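Local coordinates for Bd3460 (Bdellovibrio bacteriovorus, PDB 5CEC), which is an ankyrin-repeat immunity protein that binds the predatory endopeptidase Bd3459 and protects the predator from its own enzyme during cell invasion, at the interface of chains B and A. Coordinates in Å, arbitrary orientation; residue numbers count along the deposited sequence, not the author numbering. Chains: chain A, Bd3460; chain B, Bd3459.

Contact 1: the interface of chains B and A. Residues chain B 154; chain A 39-40, 73-75.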
loop_
_atom_site.group_PDB
_atom_site.type_symbol
_atom_site.label_atom_id
_atom_site.label_comp_id
_atom_site.label_asym_id
_atom_site.label_seq_id
_atom_site.Cartn_x
_atom_site.Cartn_y
_atom_site.Cartn_z
ATOM N N LYS B 154 5.855 6.846 -6.389
ATOM C CA LYS B 154 6.986 5.956 -6.477
ATOM C C LYS B 154 8.177 6.808 -6.862
ATOM O O LYS B 154 8.015 7.722 -7.695
ATOM C CB LYS B 154 6.744 4.912 -7.561
ATOM C CG LYS B 154 5.514 4.097 -7.287
ATOM C CD LYS B 154 5.342 3.001 -8.275
ATOM C CE LYS B 154 4.142 2.205 -7.848
ATOM N NZ LYS B 154 3.829 1.170 -8.840
ATOM N N GLN A 39 11.755 -1.019 -7.437
ATOM C CA GLN A 39 11.436 0.077 -6.519
ATOM C C GLN A 39 10.514 1.145 -7.130
ATOM O O GLN A 39 9.926 1.967 -6.412
ATOM C CB GLN A 39 12.739 0.722 -6.008
ATOM C CG GLN A 39 13.581 -0.196 -5.118
ATOM C CD GLN A 39 15.027 0.279 -4.896
ATOM O OE1 GLN A 39 15.388 1.428 -5.192
ATOM N NE2 GLN A 39 15.864 -0.613 -4.352
ATOM N N GLY A 40 10.396 1.155 -8.449
ATOM C CA GLY A 40 9.540 2.117 -9.112
ATOM C C GLY A 40 10.240 3.427 -9.414
ATOM O O GLY A 40 9.574 4.434 -9.568
ATOM N N GLY A 73 6.904 -5.423 -8.776
ATOM C CA GLY A 73 6.725 -4.190 -8.015
ATOM C C GLY A 73 5.525 -3.355 -8.445
ATOM O O GLY A 73 5.300 -2.288 -7.875
ATOM N N GLY A 74 4.777 -3.824 -9.451
ATOM C CA GLY A 74 3.586 -3.122 -9.907
ATOM C C GLY A 74 3.864 -1.787 -10.569
ATOM O O GLY A 74 3.069 -0.848 -10.449
ATOM N N ASN A 75 4.975 -1.712 -11.296
ATOM C CA ASN A 75 5.489 -0.453 -11.807
ATOM C C ASN A 75 5.155 -0.369 -13.290
ATOM O O ASN A 75 5.955 -0.711 -14.152
ATOM C CB ASN A 75 6.969 -0.351 -11.494
ATOM C CG ASN A 75 7.228 -0.391 -9.998
ATOM O OD1 ASN A 75 6.513 0.251 -9.224
ATOM N ND2 ASN A 75 8.246 -1.114 -9.585
HETATM O O HOH W 1 9.596 7.171 -10.499
#
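B:Lys154 lays its aliphatic stem against two turns of the ankyrin-repeat protein, meeting A:Gly40 near its base and A:Asn75 near its tip. The apolar part is small. CB of B:Lys154 packs on the carbonyl oxygen O of A:Gly40 at 3.5 Å. Farther out, the CE methylene passes the amide oxygen OD1 of A:Asn75 at 3.4 Å. CG of B:Lys154 stands anti to its own carbonyl carbon (chi1 -59°), and the chain is extended from there, which carries the terminal amine NZ to the turn at A:Gly74. Two oxygens meet NZ there. The backbone O of A:Gly74 accepts a hydrogen bond from NZ of B:Lys154 at 2.7 Å. OD1 of A:Asn75 accepts another from the same NZ at 2.9 Å, with the donor tilted 20° from the carbonyl plane. These neutral acceptors would help to offset the cost of placing the lysine amine at the interface. At the other end of the residue, water 1 links the backbone O of B:Lys154 to O of A:Gly40, lying 2.9 Å from that A:Gly40 atom. A:Gly40 and A:Gly74 both have positive phi, in the turns that follow helices 31-39 and 66-72. The site holds a loop of the endopeptidase against the N-terminal part of the immunity protein.

Contact 2: the interface of chains B and A. Residues chain B 391-393; chain A 62, 64, 72, 93-95, 97, 102, 127.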
loop_
_atom_site.group_PDB
_atom_site.type_symbol
_atom_site.label_atom_id
_atom_site.label_comp_id
_atom_site.label_asym_id
_atom_site.label_seq_id
_atom_site.Cartn_x
_atom_site.Cartn_y
_atom_site.Cartn_z
ATOM N N SER B 391 14.583 -16.726 -3.581
ATOM C CA SER B 391 13.569 -16.966 -4.574
ATOM C C SER B 391 12.511 -15.895 -4.530
ATOM O O SER B 391 11.660 -15.847 -3.639
ATOM C CB SER B 391 12.965 -18.349 -4.407
ATOM O OG SER B 391 12.254 -18.424 -3.234
ATOM N N ARG B 392 12.555 -15.035 -5.529
ATOM C CA ARG B 392 11.661 -13.867 -5.558
ATOM C C ARG B 392 10.214 -14.291 -5.682
ATOM O O ARG B 392 9.353 -13.503 -5.341
ATOM C CB ARG B 392 12.065 -12.939 -6.705
ATOM C CG ARG B 392 13.481 -12.401 -6.575
ATOM C CD ARG B 392 13.617 -11.287 -5.584
ATOM N NE ARG B 392 14.873 -10.543 -5.796
ATOM C CZ ARG B 392 16.102 -10.916 -5.412
ATOM N NH1 ARG B 392 16.342 -12.057 -4.778
ATOM N NH2 ARG B 392 17.114 -10.118 -5.654
ATOM N N SER B 393 9.940 -15.518 -6.161
ATOM C CA SER B 393 8.571 -16.001 -6.260
ATOM C C SER B 393 7.887 -16.246 -4.917
ATOM O O SER B 393 6.663 -16.422 -4.853
ATOM C CB SER B 393 8.556 -17.306 -7.071
ATOM O OG SER B 393 9.067 -17.154 -8.391
ATOM N N THR A 62 19.286 -15.384 -9.539
ATOM C CA THR A 62 18.043 -16.130 -9.287
ATOM C C THR A 62 17.099 -16.153 -10.508
ATOM O O THR A 62 15.961 -16.579 -10.398
ATOM C CB THR A 62 17.266 -15.607 -8.047
ATOM O OG1 THR A 62 16.558 -14.396 -8.351
ATOM C CG2 THR A 62 18.185 -15.387 -6.854
ATOM N N MET A 64 16.197 -13.466 -12.475
ATOM C CA MET A 64 15.377 -12.267 -12.661
ATOM C C MET A 64 15.900 -11.381 -13.770
ATOM O O MET A 64 17.119 -11.205 -13.946
ATOM C CB MET A 64 15.320 -11.446 -11.369
ATOM C CG MET A 64 14.745 -12.192 -10.174
ATOM S SD MET A 64 12.986 -12.528 -10.337
ATOM C CE MET A 64 12.289 -10.901 -10.056
ATOM N N MET A 72 6.710 -7.355 -10.748
ATOM C CA MET A 72 6.520 -7.749 -9.341
ATOM C C MET A 72 6.233 -6.533 -8.467
ATOM O O MET A 72 5.417 -6.590 -7.561
ATOM C CB MET A 72 7.770 -8.467 -8.813
ATOM C CG MET A 72 7.781 -8.794 -7.318
ATOM S SD MET A 72 9.126 -9.906 -6.869
ATOM C CE MET A 72 10.385 -9.076 -7.750
ATOM N N ASN A 93 12.227 -16.889 -13.987
ATOM C CA ASN A 93 13.165 -16.956 -12.850
ATOM C C ASN A 93 13.323 -18.382 -12.350
ATOM O O ASN A 93 12.765 -19.313 -12.912
ATOM C CB ASN A 93 12.739 -16.016 -11.731
ATOM C CG ASN A 93 11.597 -16.572 -10.907
ATOM O OD1 ASN A 93 10.729 -17.248 -11.440
ATOM N ND2 ASN A 93 11.624 -16.361 -9.590
ATOM N N ASN A 94 14.020 -18.542 -11.230
ATOM C CA ASN A 94 14.185 -19.890 -10.648
ATOM C C ASN A 94 12.901 -20.537 -10.134
ATOM O O ASN A 94 12.830 -21.757 -10.068
ATOM C CB ASN A 94 15.302 -19.922 -9.594
ATOM C CG ASN A 94 15.017 -19.074 -8.360
ATOM O OD1 ASN A 94 14.061 -18.305 -8.309
ATOM N ND2 ASN A 94 15.887 -19.171 -7.391
ATOM N N GLY A 95 11.869 -19.728 -9.892
ATOM C CA GLY A 95 10.559 -20.227 -9.558
ATOM C C GLY A 95 9.688 -20.552 -10.762
ATOM O O GLY A 95 8.524 -20.893 -10.608
ATOM N N GLU A 97 8.672 -18.505 -13.128
ATOM C CA GLU A 97 7.716 -17.449 -13.394
ATOM C C GLU A 97 8.180 -16.447 -14.417
ATOM O O GLU A 97 9.292 -15.932 -14.357
ATOM C CB GLU A 97 7.353 -16.741 -12.097
ATOM C CG GLU A 97 6.517 -17.621 -11.176
ATOM C CD GLU A 97 6.015 -16.917 -9.928
ATOM O OE1 GLU A 97 6.777 -16.103 -9.359
ATOM O OE2 GLU A 97 4.863 -17.204 -9.523
ATOM N N PHE A 102 4.685 -12.930 -12.294
ATOM C CA PHE A 102 5.036 -12.005 -11.203
ATOM C C PHE A 102 3.957 -10.965 -10.973
ATOM O O PHE A 102 3.603 -10.684 -9.831
ATOM C CB PHE A 102 6.375 -11.322 -11.447
ATOM C CG PHE A 102 7.548 -12.130 -11.023
ATOM C CD1 PHE A 102 7.892 -12.159 -9.692
ATOM C CD2 PHE A 102 8.318 -12.881 -11.924
ATOM C CE1 PHE A 102 8.954 -12.911 -9.244
ATOM C CE2 PHE A 102 9.418 -13.607 -11.462
ATOM C CZ PHE A 102 9.723 -13.610 -10.125
ATOM N N ALA A 127 4.277 -20.031 -9.375
ATOM C CA ALA A 127 5.099 -20.762 -8.429
ATOM C C ALA A 127 4.247 -21.382 -7.318
ATOM O O ALA A 127 3.127 -20.924 -7.034
ATOM C CB ALA A 127 6.145 -19.843 -7.813
HETATM O O HOH W 2 4.473 -16.543 -6.869
HETATM O O HOH W 3 14.020 -15.518 -8.022
#
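B:Arg392 and A:Met64 form the apolar centre, where a loop of the endopeptidase crosses the ankyrin repeats. The CB and CG methylenes of B:Arg392 cover the thioether of A:Met64, with CB 3.8 Å from SD. The A:Met64 chain is bent at chi2 and chi3, and its CE also reaches these methylenes. A:Phe102 adds its ring rim, CE1 lying 4.0 Å from CB of B:Arg392. Next along the loop, CB of B:Ser393 packs on CB of A:Ala127 at 3.6 Å. The hydroxyl OG of B:Ser393 sits anti to its carbonyl carbon (chi1 -60°) and points between A:Asn93 and A:Glu97. It gives a hydrogen bond to the carboxylate oxygen OE1 of A:Glu97 at 2.7 Å, approaching from above the carboxylate plane. It receives one from the amide ND2 of A:Asn93 at 2.9 Å, close to that amide's plane. Bonds within chain A would help to hold both partners in place. OD1 of A:Asn93 takes the backbone N of A:Glu97, while OE2 of A:Glu97 takes the backbone N of A:Ala127. Water 2 joins O of B:Ser393 to OE2 of A:Glu97. Water 3 links the backbone N of B:Arg392 to A:Thr62, A:Asn93 and A:Asn94, and lies 2.8 Å from the side-chain oxygen OD1 of A:Asn94.

Contact 3: the interface of chains B and A. Residues chain B 408, 411; chain A 173-174, 207-208.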
loop_
_atom_site.group_PDB
_atom_site.type_symbol
_atom_site.label_atom_id
_atom_site.label_comp_id
_atom_site.label_asym_id
_atom_site.label_seq_id
_atom_site.Cartn_x
_atom_site.Cartn_y
_atom_site.Cartn_z
ATOM N N GLN B 408 -10.366 -19.208 5.081
ATOM C CA GLN B 408 -10.759 -20.342 5.937
ATOM C C GLN B 408 -11.351 -19.819 7.242
ATOM O O GLN B 408 -12.380 -20.343 7.709
ATOM C CB GLN B 408 -9.555 -21.252 6.208
ATOM C CG GLN B 408 -9.871 -22.532 6.971
ATOM C CD GLN B 408 -10.854 -23.436 6.229
ATOM O OE1 GLN B 408 -10.779 -23.615 5.018
ATOM N NE2 GLN B 408 -11.786 -24.001 6.962
ATOM N N ASN B 411 -14.820 -18.717 6.533
ATOM C CA ASN B 411 -15.648 -19.909 6.306
ATOM C C ASN B 411 -16.131 -20.470 7.633
ATOM O O ASN B 411 -17.304 -20.849 7.784
ATOM C CB ASN B 411 -14.852 -21.073 5.620
ATOM C CG ASN B 411 -14.552 -20.853 4.146
ATOM O OD1 ASN B 411 -15.130 -19.987 3.474
ATOM N ND2 ASN B 411 -13.607 -21.687 3.615
ATOM N N ARG A 173 -13.290 -23.786 -2.348
ATOM C CA ARG A 173 -12.770 -23.667 -0.969
ATOM C C ARG A 173 -12.915 -22.261 -0.398
ATOM O O ARG A 173 -13.397 -22.093 0.735
ATOM C CB ARG A 173 -11.303 -24.022 -0.932
ATOM C CG ARG A 173 -10.997 -25.461 -1.192
ATOM C CD ARG A 173 -9.593 -25.803 -0.736
ATOM N NE ARG A 173 -9.238 -27.182 -1.037
ATOM C CZ ARG A 173 -8.760 -27.624 -2.194
ATOM N NH1 ARG A 173 -8.582 -26.804 -3.228
ATOM N NH2 ARG A 173 -8.504 -28.909 -2.305
ATOM N N TYR A 174 -12.491 -21.256 -1.168
ATOM C CA TYR A 174 -12.212 -19.963 -0.576
ATOM C C TYR A 174 -12.951 -18.781 -1.199
ATOM O O TYR A 174 -12.692 -17.619 -0.838
ATOM C CB TYR A 174 -10.713 -19.717 -0.619
ATOM C CG TYR A 174 -9.894 -20.822 0.019
ATOM C CD1 TYR A 174 -10.128 -21.188 1.353
ATOM C CD2 TYR A 174 -8.933 -21.520 -0.682
ATOM C CE1 TYR A 174 -9.408 -22.191 1.960
ATOM C CE2 TYR A 174 -8.175 -22.512 -0.064
ATOM C CZ TYR A 174 -8.444 -22.861 1.248
ATOM O OH TYR A 174 -7.739 -23.845 1.853
ATOM N N ALA A 207 -13.497 -27.730 3.223
ATOM C CA ALA A 207 -13.037 -26.411 3.667
ATOM C C ALA A 207 -14.101 -25.645 4.485
ATOM O O ALA A 207 -13.881 -24.475 4.847
ATOM C CB ALA A 207 -12.640 -25.587 2.455
ATOM N N SER A 208 -15.250 -26.284 4.745
ATOM C CA SER A 208 -16.335 -25.700 5.554
ATOM C C SER A 208 -16.888 -24.422 4.921
ATOM O O SER A 208 -17.309 -23.510 5.616
ATOM C CB SER A 208 -15.891 -25.476 7.008
ATOM O OG SER A 208 -15.475 -26.710 7.597
HETATM O O HOH W 4 -19.541 -21.166 5.894
HETATM O O HOH W 5 -9.093 -25.240 3.939
HETATM O O HOH W 6 -18.586 -23.473 8.167
#
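B:Gln408 and B:Asn411 lie one helical turn apart at the end of helix 394-411 and face A:Ala207 and A:Ser208, whose backbone turns with positive phi (61°) at A:Ser208, just after helix 200-206. In the direct hydrogen bonds the S13-family endopeptidase supplies side-chain amide donors and the ankyrin-repeat protein supplies backbone carbonyl acceptors. CG of B:Gln408 is anti to its backbone N (chi1 -174°), and the chain bends at chi2, bringing the amide beside the carbonyl of A:Ala207. NE2 of B:Gln408 gives a hydrogen bond to O of A:Ala207 at 3.0 Å, from above the carbonyl plane. The amide also meets A:Tyr174 nearly at right angles to its ring, with OE1 of B:Gln408 3.6 Å from CE1 of A:Tyr174. Water 5 bridges this OE1 to the phenol OH of A:Tyr174. One turn further along the helix, ND2 of B:Asn411 donates to O of A:Arg173 at 2.9 Å, with a C=O...N angle of 161°. The same ND2 makes a weak second bond to O of A:Ala207. CB of A:Arg173 lies over the centre of the A:Tyr174 ring, backing the phenol that reaches water 5. Waters 4 and 6 each link the backbone O of B:Asn411 to O of A:Ser208, water 6 lying 2.9 Å from both oxygens.

The contacts follow the length of the repeat protein. The C-alpha centres of contact 1 and contact 2 are about 16 Å apart, those of contact 2 and contact 3 about 28 Å, and those of contact 1 and contact 3 about 33 Å. Helix 66-72 relates the first two: contact 2 uses its last residue and contact 1 the turn just after it. On the enzyme, contact 2 ends where helix 394-411 begins, and contact 3 uses the far end of that helix. Immunity protein and endopeptidase thus meet at several separated points in a one-to-one complex, which probably fixes their relative orientation.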